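Local structure of protein YiiM (Escherichia coli, 1O65) at residues K5-V8 and E9-M13; Y77-W80 and A81-P85; I141-I144 and A145-Q149; A207-S210 and K211-R215; T216-K219 and R220-S223. The protein is not firmly characterised but probably binds molybdenum and takes part in oxidation-reduction reactions of nitrogenous compounds. All coordinates share one frame; numbering follows the deposited sequence.

Contact 1. Residues K5-V8 and E9-M13; sequences KFLV and EREQM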
loop_
_atom_site.group_PDB
_atom_site.type_symbol
_atom_site.label_atom_id
_atom_site.label_comp_id
_atom_site.label_asym_id
_atom_site.label_seq_id
_atom_site.Cartn_x
_atom_site.Cartn_y
_atom_site.Cartn_z
ATOM N N LYS A 5 -17.793 13.998 -3.064
ATOM C CA LYS A 5 -17.834 15.177 -2.170
ATOM C C LYS A 5 -17.042 14.863 -0.909
ATOM O O LYS A 5 -17.098 13.724 -0.431
ATOM C CB LYS A 5 -19.276 15.559 -1.872
ATOM N N PHE A 6 -16.420 15.839 -0.266
ATOM C CA PHE A 6 -15.523 15.566 0.847
ATOM C C PHE A 6 -16.058 15.711 2.244
ATOM O O PHE A 6 -15.380 16.222 3.155
ATOM C CB PHE A 6 -14.241 16.440 0.651
ATOM C CG PHE A 6 -13.862 16.468 -0.809
ATOM C CD1 PHE A 6 -13.104 15.473 -1.383
ATOM C CD2 PHE A 6 -14.359 17.485 -1.614
ATOM C CE1 PHE A 6 -12.790 15.491 -2.732
ATOM C CE2 PHE A 6 -14.067 17.507 -2.961
ATOM C CZ PHE A 6 -13.284 16.507 -3.520
ATOM N N LEU A 7 -17.230 15.149 2.540
ATOM C CA LEU A 7 -17.762 15.254 3.902
ATOM C C LEU A 7 -17.128 14.215 4.814
ATOM O O LEU A 7 -17.210 14.362 6.033
ATOM C CB LEU A 7 -19.258 15.313 3.919
ATOM C CG LEU A 7 -20.100 14.058 4.086
ATOM C CD1 LEU A 7 -20.115 13.636 5.550
ATOM C CD2 LEU A 7 -21.526 14.291 3.575
ATOM N N VAL A 8 -16.384 13.233 4.294
ATOM C CA VAL A 8 -15.677 12.273 5.097
ATOM C C VAL A 8 -14.585 12.982 5.927
ATOM O O VAL A 8 -14.220 12.516 7.003
ATOM C CB VAL A 8 -14.946 11.128 4.358
ATOM C CG1 VAL A 8 -15.894 10.032 3.911
ATOM C CG2 VAL A 8 -14.104 11.629 3.210
ATOM N N GLU A 9 -14.071 14.102 5.403
ATOM C CA GLU A 9 -13.050 14.855 6.103
ATOM C C GLU A 9 -13.522 15.248 7.501
ATOM O O GLU A 9 -12.748 15.214 8.461
ATOM C CB GLU A 9 -12.619 16.098 5.311
ATOM C CG GLU A 9 -11.879 15.735 4.024
ATOM C CD GLU A 9 -11.312 16.939 3.311
ATOM O OE1 GLU A 9 -11.847 18.055 3.502
ATOM O OE2 GLU A 9 -10.322 16.813 2.562
ATOM N N ARG A 10 -14.817 15.556 7.609
ATOM C CA ARG A 10 -15.387 15.971 8.878
ATOM C C ARG A 10 -15.931 14.902 9.778
ATOM O O ARG A 10 -16.367 15.287 10.877
ATOM C CB ARG A 10 -16.498 17.016 8.566
ATOM C CG ARG A 10 -15.874 18.274 7.961
ATOM C CD ARG A 10 -16.825 19.452 7.989
ATOM N NE ARG A 10 -16.162 20.675 8.439
ATOM C CZ ARG A 10 -15.766 20.907 9.691
ATOM N NH1 ARG A 10 -15.955 20.014 10.656
ATOM N NH2 ARG A 10 -15.160 22.052 9.985
ATOM N N GLU A 11 -15.913 13.623 9.450
ATOM C CA GLU A 11 -16.476 12.571 10.281
ATOM C C GLU A 11 -15.488 12.037 11.316
ATOM O O GLU A 11 -15.763 11.059 12.024
ATOM C CB GLU A 11 -16.905 11.380 9.411
ATOM C CG GLU A 11 -18.159 11.498 8.592
ATOM C CD GLU A 11 -19.431 11.640 9.412
ATOM O OE1 GLU A 11 -19.942 10.631 9.921
ATOM O OE2 GLU A 11 -19.910 12.794 9.527
ATOM N N GLN A 12 -14.265 12.585 11.332
ATOM C CA GLN A 12 -13.228 12.157 12.252
ATOM C C GLN A 12 -12.977 10.662 12.160
ATOM O O GLN A 12 -13.080 9.949 13.171
ATOM C CB GLN A 12 -13.581 12.542 13.712
ATOM C CG GLN A 12 -13.463 14.026 13.935
ATOM C CD GLN A 12 -13.418 14.515 15.358
ATOM O OE1 GLN A 12 -13.092 15.701 15.544
ATOM N NE2 GLN A 12 -13.721 13.702 16.356
ATOM N N MET A 13 -12.758 10.161 10.937
ATOM C CA MET A 13 -12.457 8.739 10.801
ATOM C C MET A 13 -11.141 8.427 11.542
ATOM O O MET A 13 -10.104 8.990 11.244
ATOM C CB MET A 13 -12.363 8.279 9.362
ATOM C CG MET A 13 -13.639 8.363 8.543
ATOM S SD MET A 13 -15.115 7.821 9.366
ATOM C CE MET A 13 -14.852 6.088 9.697
HETATM O O HOH W 1 -11.971 12.081 8.880
#

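Contact 2. Residues Y77-W80 and A81-P85; sequences YLYW and AREFP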
loop_
_atom_site.group_PDB
_atom_site.type_symbol
_atom_site.label_atom_id
_atom_site.label_comp_id
_atom_site.label_asym_id
_atom_site.label_seq_id
_atom_site.Cartn_x
_atom_site.Cartn_y
_atom_site.Cartn_z
ATOM N N TYR A 77 -6.423 -11.289 5.425
ATOM C CA TYR A 77 -5.956 -12.554 5.992
ATOM C C TYR A 77 -7.113 -13.543 6.075
ATOM O O TYR A 77 -6.925 -14.752 5.856
ATOM C CB TYR A 77 -5.290 -12.350 7.364
ATOM C CG TYR A 77 -3.952 -11.636 7.244
ATOM C CD1 TYR A 77 -2.983 -12.115 6.378
ATOM C CD2 TYR A 77 -3.694 -10.449 7.936
ATOM C CE1 TYR A 77 -1.763 -11.480 6.258
ATOM C CE2 TYR A 77 -2.485 -9.794 7.802
ATOM C CZ TYR A 77 -1.519 -10.318 6.964
ATOM O OH TYR A 77 -0.313 -9.696 6.812
ATOM N N LEU A 78 -8.309 -13.058 6.422
ATOM C CA LEU A 78 -9.484 -13.938 6.419
ATOM C C LEU A 78 -9.597 -14.593 5.035
ATOM O O LEU A 78 -9.675 -15.817 4.901
ATOM C CB LEU A 78 -10.762 -13.143 6.686
ATOM C CG LEU A 78 -10.845 -12.466 8.064
ATOM C CD1 LEU A 78 -12.058 -11.535 8.114
ATOM C CD2 LEU A 78 -10.922 -13.524 9.164
ATOM N N TYR A 79 -9.596 -13.773 3.980
ATOM C CA TYR A 79 -9.659 -14.314 2.635
ATOM C C TYR A 79 -8.529 -15.301 2.354
ATOM O O TYR A 79 -8.764 -16.388 1.808
ATOM C CB TYR A 79 -9.657 -13.187 1.598
ATOM C CG TYR A 79 -9.588 -13.713 0.170
ATOM C CD1 TYR A 79 -10.724 -14.062 -0.529
ATOM C CD2 TYR A 79 -8.365 -13.859 -0.459
ATOM C CE1 TYR A 79 -10.637 -14.550 -1.823
ATOM C CE2 TYR A 79 -8.273 -14.322 -1.752
ATOM C CZ TYR A 79 -9.405 -14.679 -2.429
ATOM O OH TYR A 79 -9.298 -15.159 -3.718
ATOM N N TRP A 80 -7.279 -14.981 2.685
ATOM C CA TRP A 80 -6.194 -15.915 2.375
ATOM C C TRP A 80 -6.285 -17.198 3.173
ATOM O O TRP A 80 -6.115 -18.280 2.586
ATOM C CB TRP A 80 -4.820 -15.271 2.501
ATOM C CG TRP A 80 -4.618 -14.117 1.561
ATOM C CD1 TRP A 80 -4.309 -12.843 1.905
ATOM C CD2 TRP A 80 -4.736 -14.137 0.126
ATOM N NE1 TRP A 80 -4.240 -12.061 0.778
ATOM C CE2 TRP A 80 -4.484 -12.830 -0.328
ATOM C CE3 TRP A 80 -5.016 -15.125 -0.817
ATOM C CZ2 TRP A 80 -4.499 -12.484 -1.688
ATOM C CZ3 TRP A 80 -5.012 -14.794 -2.165
ATOM C CH2 TRP A 80 -4.766 -13.475 -2.600
ATOM N N ALA A 81 -6.586 -17.129 4.467
ATOM C CA ALA A 81 -6.723 -18.334 5.271
ATOM C C ALA A 81 -7.819 -19.239 4.704
ATOM O O ALA A 81 -7.640 -20.450 4.699
ATOM C CB ALA A 81 -6.969 -18.048 6.735
ATOM N N ARG A 82 -8.903 -18.681 4.204
ATOM C CA ARG A 82 -9.984 -19.455 3.608
ATOM C C ARG A 82 -9.613 -19.979 2.227
ATOM O O ARG A 82 -10.248 -20.893 1.697
ATOM C CB ARG A 82 -11.235 -18.581 3.537
ATOM C CG ARG A 82 -12.461 -19.239 2.936
ATOM C CD ARG A 82 -13.452 -18.183 2.457
ATOM N NE ARG A 82 -13.751 -17.205 3.492
ATOM C CZ ARG A 82 -13.826 -15.891 3.317
ATOM N NH1 ARG A 82 -13.623 -15.321 2.133
ATOM N NH2 ARG A 82 -14.114 -15.113 4.366
ATOM N N GLU A 83 -8.633 -19.367 1.569
ATOM C CA GLU A 83 -8.198 -19.846 0.257
ATOM C C GLU A 83 -7.124 -20.909 0.404
ATOM O O GLU A 83 -6.912 -21.776 -0.444
ATOM C CB GLU A 83 -7.716 -18.672 -0.589
ATOM C CG GLU A 83 -8.866 -17.735 -0.987
ATOM C CD GLU A 83 -9.791 -18.425 -1.978
ATOM O OE1 GLU A 83 -9.253 -19.022 -2.938
ATOM O OE2 GLU A 83 -11.022 -18.366 -1.776
ATOM N N PHE A 84 -6.371 -20.833 1.513
ATOM C CA PHE A 84 -5.302 -21.786 1.779
ATOM C C PHE A 84 -5.338 -22.244 3.229
ATOM O O PHE A 84 -4.430 -21.959 4.013
ATOM C CB PHE A 84 -3.935 -21.183 1.442
ATOM C CG PHE A 84 -3.745 -20.731 0.025
ATOM C CD1 PHE A 84 -3.733 -21.641 -1.017
ATOM C CD2 PHE A 84 -3.627 -19.383 -0.282
ATOM C CE1 PHE A 84 -3.575 -21.227 -2.327
ATOM C CE2 PHE A 84 -3.463 -18.956 -1.581
ATOM C CZ PHE A 84 -3.440 -19.880 -2.613
ATOM N N PRO A 85 -6.386 -22.979 3.605
ATOM C CA PRO A 85 -6.547 -23.481 4.966
ATOM C C PRO A 85 -5.371 -24.292 5.460
ATOM O O PRO A 85 -4.994 -24.149 6.624
ATOM C CB PRO A 85 -7.828 -24.292 4.919
ATOM C CG PRO A 85 -7.906 -24.787 3.517
ATOM C CD PRO A 85 -7.266 -23.724 2.659
#

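Contact 3. Residues I141-I144 and A145-Q149; sequences ISDI and AQLMQ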
loop_
_atom_site.group_PDB
_atom_site.type_symbol
_atom_site.label_atom_id
_atom_site.label_comp_id
_atom_site.label_asym_id
_atom_site.label_seq_id
_atom_site.Cartn_x
_atom_site.Cartn_y
_atom_site.Cartn_z
ATOM N N ILE A 141 3.801 -20.368 -1.671
ATOM C CA ILE A 141 2.652 -20.474 -2.564
ATOM C C ILE A 141 3.159 -19.873 -3.886
ATOM O O ILE A 141 3.398 -18.670 -4.002
ATOM C CB ILE A 141 1.420 -19.741 -2.047
ATOM C CG1 ILE A 141 0.859 -20.449 -0.794
ATOM C CG2 ILE A 141 0.324 -19.709 -3.118
ATOM C CD1 ILE A 141 -0.124 -19.609 -0.001
ATOM N N SER A 142 3.373 -20.760 -4.842
ATOM C CA SER A 142 3.945 -20.435 -6.126
ATOM C C SER A 142 3.342 -19.258 -6.858
ATOM O O SER A 142 4.096 -18.577 -7.579
ATOM C CB SER A 142 3.970 -21.677 -7.027
ATOM O OG SER A 142 2.678 -21.944 -7.552
ATOM N N ASP A 143 2.046 -19.011 -6.756
ATOM C CA ASP A 143 1.420 -17.907 -7.454
ATOM C C ASP A 143 0.748 -16.882 -6.557
ATOM O O ASP A 143 -0.189 -16.226 -7.023
ATOM C CB ASP A 143 0.382 -18.477 -8.448
ATOM C CG ASP A 143 -0.735 -19.211 -7.722
ATOM O OD1 ASP A 143 -0.502 -19.647 -6.575
ATOM O OD2 ASP A 143 -1.843 -19.349 -8.285
ATOM N N ILE A 144 1.217 -16.666 -5.330
ATOM C CA ILE A 144 0.567 -15.705 -4.432
ATOM C C ILE A 144 0.671 -14.298 -4.993
ATOM O O ILE A 144 -0.343 -13.569 -5.008
ATOM C CB ILE A 144 1.046 -15.807 -2.991
ATOM C CG1 ILE A 144 0.228 -14.955 -2.014
ATOM C CG2 ILE A 144 2.513 -15.392 -2.841
ATOM C CD1 ILE A 144 -1.114 -15.504 -1.633
ATOM N N ALA A 145 1.804 -13.916 -5.590
ATOM C CA ALA A 145 1.890 -12.557 -6.158
ATOM C C ALA A 145 0.864 -12.374 -7.270
ATOM O O ALA A 145 0.167 -11.342 -7.339
ATOM C CB ALA A 145 3.291 -12.184 -6.553
ATOM N N GLN A 146 0.684 -13.372 -8.128
ATOM C CA GLN A 146 -0.347 -13.261 -9.172
ATOM C C GLN A 146 -1.712 -13.118 -8.505
ATOM O O GLN A 146 -2.532 -12.268 -8.838
ATOM C CB GLN A 146 -0.289 -14.461 -10.108
ATOM C CG GLN A 146 -1.279 -14.408 -11.266
ATOM C CD GLN A 146 -0.835 -13.428 -12.339
ATOM O OE1 GLN A 146 0.172 -13.683 -13.015
ATOM N NE2 GLN A 146 -1.524 -12.305 -12.518
ATOM N N LEU A 147 -2.017 -13.951 -7.540
ATOM C CA LEU A 147 -3.268 -13.927 -6.790
ATOM C C LEU A 147 -3.500 -12.551 -6.186
ATOM O O LEU A 147 -4.558 -11.972 -6.432
ATOM C CB LEU A 147 -3.255 -15.049 -5.758
ATOM C CG LEU A 147 -4.068 -16.311 -5.961
ATOM C CD1 LEU A 147 -4.440 -16.641 -7.403
ATOM C CD2 LEU A 147 -3.283 -17.507 -5.379
ATOM N N MET A 148 -2.557 -11.977 -5.430
ATOM C CA MET A 148 -2.775 -10.640 -4.876
ATOM C C MET A 148 -3.147 -9.634 -5.961
ATOM O O MET A 148 -4.139 -8.908 -5.835
ATOM C CB MET A 148 -1.583 -10.057 -4.135
ATOM C CG MET A 148 -0.952 -10.889 -3.061
ATOM S SD MET A 148 0.509 -10.116 -2.375
ATOM C CE MET A 148 -0.138 -8.550 -1.793
ATOM N N GLN A 149 -2.345 -9.586 -7.031
ATOM C CA GLN A 149 -2.628 -8.637 -8.116
ATOM C C GLN A 149 -4.000 -8.858 -8.752
ATOM O O GLN A 149 -4.738 -7.873 -8.993
ATOM C CB GLN A 149 -1.520 -8.654 -9.157
ATOM C CG GLN A 149 -1.644 -7.513 -10.179
ATOM C CD GLN A 149 -0.638 -7.729 -11.297
ATOM O OE1 GLN A 149 0.546 -7.446 -11.148
ATOM N NE2 GLN A 149 -1.123 -8.274 -12.405
#

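Contact 4. Residues A207-S210 and K211-R215; sequences AGLS and KSWTR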
loop_
_atom_site.group_PDB
_atom_site.type_symbol
_atom_site.label_atom_id
_atom_site.label_comp_id
_atom_site.label_asym_id
_atom_site.label_seq_id
_atom_site.Cartn_x
_atom_site.Cartn_y
_atom_site.Cartn_z
ATOM N N ALA A 207 -3.774 13.314 -6.774
ATOM C CA ALA A 207 -2.788 13.916 -5.897
ATOM C C ALA A 207 -1.959 12.823 -5.194
ATOM O O ALA A 207 -2.436 11.703 -5.033
ATOM C CB ALA A 207 -3.540 14.743 -4.847
ATOM N N GLY A 208 -0.703 13.133 -4.865
ATOM C CA GLY A 208 0.171 12.271 -4.113
ATOM C C GLY A 208 0.784 11.053 -4.761
ATOM O O GLY A 208 1.461 10.249 -4.103
ATOM N N LEU A 209 0.520 10.802 -6.032
ATOM C CA LEU A 209 0.973 9.654 -6.755
ATOM C C LEU A 209 2.496 9.514 -6.703
ATOM O O LEU A 209 3.227 10.485 -6.904
ATOM C CB LEU A 209 0.484 9.704 -8.219
ATOM C CG LEU A 209 0.673 8.380 -8.978
ATOM C CD1 LEU A 209 -0.149 7.268 -8.318
ATOM C CD2 LEU A 209 0.334 8.499 -10.438
ATOM N N SER A 210 2.955 8.295 -6.399
ATOM C CA SER A 210 4.408 8.089 -6.344
ATOM C C SER A 210 5.034 8.348 -7.718
ATOM O O SER A 210 4.415 8.054 -8.756
ATOM C CB SER A 210 4.729 6.664 -5.897
ATOM O OG SER A 210 4.322 5.773 -6.922
ATOM N N LYS A 211 6.282 8.783 -7.709
ATOM C CA LYS A 211 7.013 9.110 -8.936
ATOM C C LYS A 211 7.083 7.903 -9.858
ATOM O O LYS A 211 6.857 8.017 -11.072
ATOM C CB LYS A 211 8.410 9.642 -8.658
ATOM C CG LYS A 211 8.439 10.994 -7.955
ATOM C CD LYS A 211 9.889 11.477 -7.893
ATOM C CE LYS A 211 9.989 12.919 -7.451
ATOM N NZ LYS A 211 8.920 13.306 -6.466
ATOM N N SER A 212 7.295 6.745 -9.268
ATOM C CA SER A 212 7.369 5.516 -10.061
ATOM C C SER A 212 6.018 5.206 -10.705
ATOM O O SER A 212 5.967 4.755 -11.845
ATOM C CB SER A 212 7.865 4.373 -9.187
ATOM O OG SER A 212 6.808 3.868 -8.420
ATOM N N TRP A 213 4.892 5.434 -10.031
ATOM C CA TRP A 213 3.607 5.169 -10.705
ATOM C C TRP A 213 3.355 6.226 -11.770
ATOM O O TRP A 213 2.790 5.909 -12.817
ATOM C CB TRP A 213 2.472 5.030 -9.690
ATOM C CG TRP A 213 2.338 3.622 -9.191
ATOM C CD1 TRP A 213 3.314 2.884 -8.587
ATOM C CD2 TRP A 213 1.190 2.769 -9.301
ATOM N NE1 TRP A 213 2.829 1.634 -8.297
ATOM C CE2 TRP A 213 1.540 1.530 -8.724
ATOM C CE3 TRP A 213 -0.085 2.931 -9.837
ATOM C CZ2 TRP A 213 0.657 0.456 -8.644
ATOM C CZ3 TRP A 213 -0.975 1.865 -9.756
ATOM C CH2 TRP A 213 -0.607 0.644 -9.168
ATOM N N THR A 214 3.775 7.472 -11.546
ATOM C CA THR A 214 3.641 8.527 -12.548
ATOM C C THR A 214 4.399 8.151 -13.822
ATOM O O THR A 214 3.919 8.251 -14.951
ATOM C CB THR A 214 4.207 9.853 -11.992
ATOM O OG1 THR A 214 3.378 10.253 -10.874
ATOM C CG2 THR A 214 4.208 10.929 -13.059
ATOM N N ARG A 215 5.630 7.677 -13.616
ATOM C CA ARG A 215 6.494 7.214 -14.683
ATOM C C ARG A 215 5.861 6.081 -15.472
ATOM O O ARG A 215 5.710 6.173 -16.695
ATOM C CB ARG A 215 7.836 6.757 -14.069
ATOM C CG ARG A 215 8.806 6.218 -15.098
ATOM C CD ARG A 215 10.057 5.659 -14.469
ATOM N NE ARG A 215 11.138 5.514 -15.387
ATOM C CZ ARG A 215 11.321 4.863 -16.502
ATOM N NH1 ARG A 215 10.361 4.111 -17.037
ATOM N NH2 ARG A 215 12.512 4.965 -17.114
HETATM O O HOH W 2 4.278 12.256 -9.584
#

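Contact 5. Residues T216-K219 and R220-S223; sequences TMQK and RRLS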
loop_
_atom_site.group_PDB
_atom_site.type_symbol
_atom_site.label_atom_id
_atom_site.label_comp_id
_atom_site.label_asym_id
_atom_site.label_seq_id
_atom_site.Cartn_x
_atom_site.Cartn_y
_atom_site.Cartn_z
ATOM N N THR A 216 5.408 5.023 -14.802
ATOM C CA THR A 216 4.788 3.899 -15.510
ATOM C C THR A 216 3.599 4.365 -16.346
ATOM O O THR A 216 3.442 4.021 -17.520
ATOM C CB THR A 216 4.279 2.850 -14.513
ATOM O OG1 THR A 216 5.397 2.390 -13.753
ATOM C CG2 THR A 216 3.587 1.682 -15.201
ATOM N N MET A 217 2.726 5.135 -15.681
ATOM C CA MET A 217 1.528 5.586 -16.401
ATOM C C MET A 217 1.918 6.512 -17.522
ATOM O O MET A 217 1.412 6.326 -18.630
ATOM C CB MET A 217 0.459 6.151 -15.475
ATOM C CG MET A 217 0.015 5.105 -14.462
ATOM S SD MET A 217 -0.747 3.679 -15.272
ATOM C CE MET A 217 -0.427 2.395 -14.074
ATOM N N GLN A 218 2.867 7.427 -17.279
ATOM C CA GLN A 218 3.261 8.294 -18.411
ATOM C C GLN A 218 3.891 7.464 -19.529
ATOM O O GLN A 218 3.652 7.729 -20.712
ATOM C CB GLN A 218 4.204 9.398 -17.960
ATOM C CG GLN A 218 4.566 10.384 -19.069
ATOM C CD GLN A 218 3.392 11.183 -19.578
ATOM O OE1 GLN A 218 2.810 12.065 -18.927
ATOM N NE2 GLN A 218 3.003 10.894 -20.819
ATOM N N LYS A 219 4.711 6.445 -19.185
ATOM C CA LYS A 219 5.280 5.607 -20.239
ATOM C C LYS A 219 4.175 4.916 -21.043
ATOM O O LYS A 219 4.356 4.748 -22.257
ATOM C CB LYS A 219 6.281 4.560 -19.809
ATOM C CG LYS A 219 7.582 5.088 -19.229
ATOM C CD LYS A 219 8.234 6.071 -20.162
ATOM C CE LYS A 219 9.676 6.393 -19.742
ATOM N NZ LYS A 219 10.259 7.326 -20.758
ATOM N N ARG A 220 3.066 4.546 -20.405
ATOM C CA ARG A 220 2.019 3.891 -21.199
ATOM C C ARG A 220 1.380 4.858 -22.195
ATOM O O ARG A 220 1.117 4.442 -23.327
ATOM C CB ARG A 220 0.937 3.286 -20.302
ATOM C CG ARG A 220 1.474 2.072 -19.509
ATOM C CD ARG A 220 0.309 1.583 -18.631
ATOM N NE ARG A 220 0.740 0.605 -17.654
ATOM C CZ ARG A 220 -0.110 -0.118 -16.931
ATOM N NH1 ARG A 220 -1.422 0.059 -17.114
ATOM N NH2 ARG A 220 0.353 -0.999 -16.069
ATOM N N ARG A 221 1.161 6.115 -21.798
ATOM C CA ARG A 221 0.504 7.050 -22.710
ATOM C C ARG A 221 1.341 7.265 -23.974
ATOM O O ARG A 221 0.761 7.269 -25.055
ATOM C CB ARG A 221 0.157 8.404 -22.087
ATOM C CG ARG A 221 -0.611 8.309 -20.769
ATOM C CD ARG A 221 -1.209 9.631 -20.359
ATOM N NE ARG A 221 -2.254 10.104 -21.284
ATOM C CZ ARG A 221 -2.586 11.387 -21.347
ATOM N NH1 ARG A 221 -1.947 12.268 -20.546
ATOM N NH2 ARG A 221 -3.528 11.797 -22.185
ATOM N N LEU A 222 2.657 7.382 -23.810
ATOM C CA LEU A 222 3.540 7.655 -24.931
ATOM C C LEU A 222 3.840 6.446 -25.792
ATOM O O LEU A 222 3.970 6.565 -27.011
ATOM C CB LEU A 222 4.846 8.293 -24.422
ATOM C CG LEU A 222 4.665 9.717 -23.844
ATOM C CD1 LEU A 222 5.908 10.140 -23.085
ATOM C CD2 LEU A 222 4.394 10.705 -24.974
ATOM N N SER A 223 3.897 5.259 -25.183
ATOM C CA SER A 223 4.202 4.064 -25.955
ATOM C C SER A 223 2.950 3.462 -26.557
ATOM O O SER A 223 3.012 2.756 -27.560
ATOM C CB SER A 223 4.922 3.020 -25.069
ATOM O OG SER A 223 3.960 2.337 -24.288
#

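Contact 1. Residues K5-V8 and E9-M13
E9 folds back over F6, and its side chain can be followed atom by atom along that residue. The turn of the backbone itself puts E9 CB 3.5 Å from F6 O; with CG anti to the carbonyl carbon (chi1 -68°), E9 CG then stays near the same oxygen, at 3.6 Å. The chain runs on extended, so that E9 CD comes 4.0 Å from F6 CB, the beta carbon rather than the ring. At the tip OE1 stays beside F6, while OE2 is hydrogen-bonded to the backbone N of R177, just beyond strand 172-176. An alanine at E9 is likely to leave the R177 amide without this partner and F6 CB without the carbon chain across it. Beneath the side chains the backbone winds through overlapping turns with i-to-i+3 bonds. E9 N reaches F6 O only weakly, R10 N donates to L7 O at 3.1 Å, and E11 N donates to V8 O at 3.2 Å in a nearly straight bond (166°). L7 and E11 run alongside one another, with L7 CD1 4.1 Å from E11 OE2. Water 1 accepts from M13 N at 2.9 Å and lies within bonding distance of V8 O, one of several acceptors that compete for its protons. The chemistry is therefore that of a polar surface turn leading into strand 14-21, held mainly by backbone bonds and tied to the neighbouring strand's end through one carboxylate oxygen.

Contact 2. Residues Y77-W80 and A81-P85
Y79 and E83, one turn apart in the second half of helix 75-83, lie nearly flat upon each other: the phenol ring and the carboxylate differ by only 12° in tilt. This helix is the crossover of the beta-alpha-beta unit formed with the parallel strands 69-73 and 100-102. The touching atom is E83 CG, which sits over one face of the Y79 ring, 3.6 Å from its centroid and 19° off the normal, a CH-pi contact. The bend of E83 at chi2 carries the carboxylate on across the ring toward its hydroxyl end. R82 takes the contrasting attitude, its guanidinium standing at 86° to the Y79 plane; R82 NH1 remains 4.1 Å from Y79 CD1. The same tyrosine makes a cation-pi contact with K153. On the buried side W80 and F84 meet obliquely, W80 CE3 lying 4.2 Å from F84 CE2, while W80 NE1 is hydrogen-bonded to Y72 OH and the indole meets the rings of F91 and F96. Under the side chains A81 N and R82 N make regular i-to-i+4 bonds to Y77 O and L78 O. Where the helix ends, W80 O is shared: F84 N keeps the i-to-i+4 bond at 2.8 Å and E83 N adds a weak i-to-i+3 bond at 2.9 Å.

Contact 3. Residues I141-I144 and A145-Q149
The carboxylate of D143 is met by the methyl end of L147 at the first turn of helix 144-151 of the MOSC domain, where a type I beta turn from I141 to I144 leads in and puts D143 at the N-cap. L147 CD2 stands above the carboxylate plane rather than in it and is 3.7 Å from both D143 OD1 and D143 OD2. The other flat group, the Q146 amide, turns away, bonding through NE2 to N150 OD1 and through OE1 to W234 NE1. With chi1 at 63° the D143 carboxylate faces the leucine and makes no capping bond; instead the amide of A145 is taken by N136 OD1, from helix 134-138. The D143 backbone does join the helical pattern, its O accepting from L147 N at 3.0 Å with a nearly straight N-H (171°). On the buried side I144 and M148 pack along the next turn, against W80 and L135. There I144 O accepts from M148 N at 2.8 Å, and M148 CG lies 3.4 Å from that oxygen.

Contact 4. Residues A207-S210 and K211-R215
S210 holds OG between its backbone N and carbonyl carbon (chi1 68°), a rotation that swings the hydroxyl over the start of helix 211-223 to meet W213. There S210 OG accepts from W213 N at 3.2 Å, with an N-H angle of 154°. L209, by contrast, has CG swung opposite its own N (chi1 -168°), which spreads its two methyls over the first turn: L209 CD1 rests 3.7 Å from W213 CB, the two side chains crossing at about a right angle, and L209 CD2 lies 3.5 Å from T214 OG1. The carbonyl of S210 adds a second grip, since S210 O accepts from T214 N at 2.9 Å. The serine hydroxyl is also hydrogen-bonded to Q127 OE1, on strand 121-128, so the same atom that caps the helix ties it to the beta sheet. The neighbouring amide of K211 is taken by D66 OD2. Farther out the W213 indole meets W191 edge-to-face and packs on L203 of helix 197-204. One residue thus supplies both a side-chain and a main-chain acceptor to successive amides, the ST motif of a serine N-cap, here opening a helix of the YiiM-like three-helix domain.

Contact 5. Residues T216-K219 and R220-S223
M217 covers R220 with its methyl: CE stands 3.8 Å above the centre of the R220 guanidinium plane, and the two side chains run alongside each other. T216 CG2 adds an oblique contact, 3.9 Å from R220 NE. Along another side of the helix Q218 bends at chi2 (65°), which brings Q218 NE2 to 3.6 Å from L222 CG. K219 O closes the last turn, accepting from S223 N at 3.0 Å and weakly from S223 OG, a hydroxyl that is also hydrogen-bonded to K225 N. What fixes the buried guanidinium lies outside the helix: R220 NH2 forms a salt bridge with E227 and a hydrogen bond with A190 O. A leucine in place of R220 would probably strand the E227 carboxylate and the A190 carbonyl without this partner and deprive M217 CE of the flat group beneath it. R221 has its own salt bridge, to D197. This half of helix 211-223 packs on helix 197-204, where M217 touches Y200 and L204, while R220 reaches across to the end of helix 183-191.

Overall arrangement
Contacts 2 to 5 are all partly buried, whereas contact 1 lies at the surface and has no buried residue. Contacts 2 and 3 belong to the MOSC region and touch directly: F84 CZ packs 3.6 Å from L147 CD2, and the W80 ring lies against L147 and M148, so helices 75-83 and 144-151 share one apolar seam. Contacts 4 and 5 adjoin in sequence and divide helix 211-223 between its capped start and its far end; their ties are more polar, to a sheet glutamine in contact 4 and to acidic residues in contact 5. In contact 1 the chemistry is mostly backbone bonding, with one carboxylate tie to R177. Its centre is about 35 Å from that of contact 3, on the opposite side of the chain's centre.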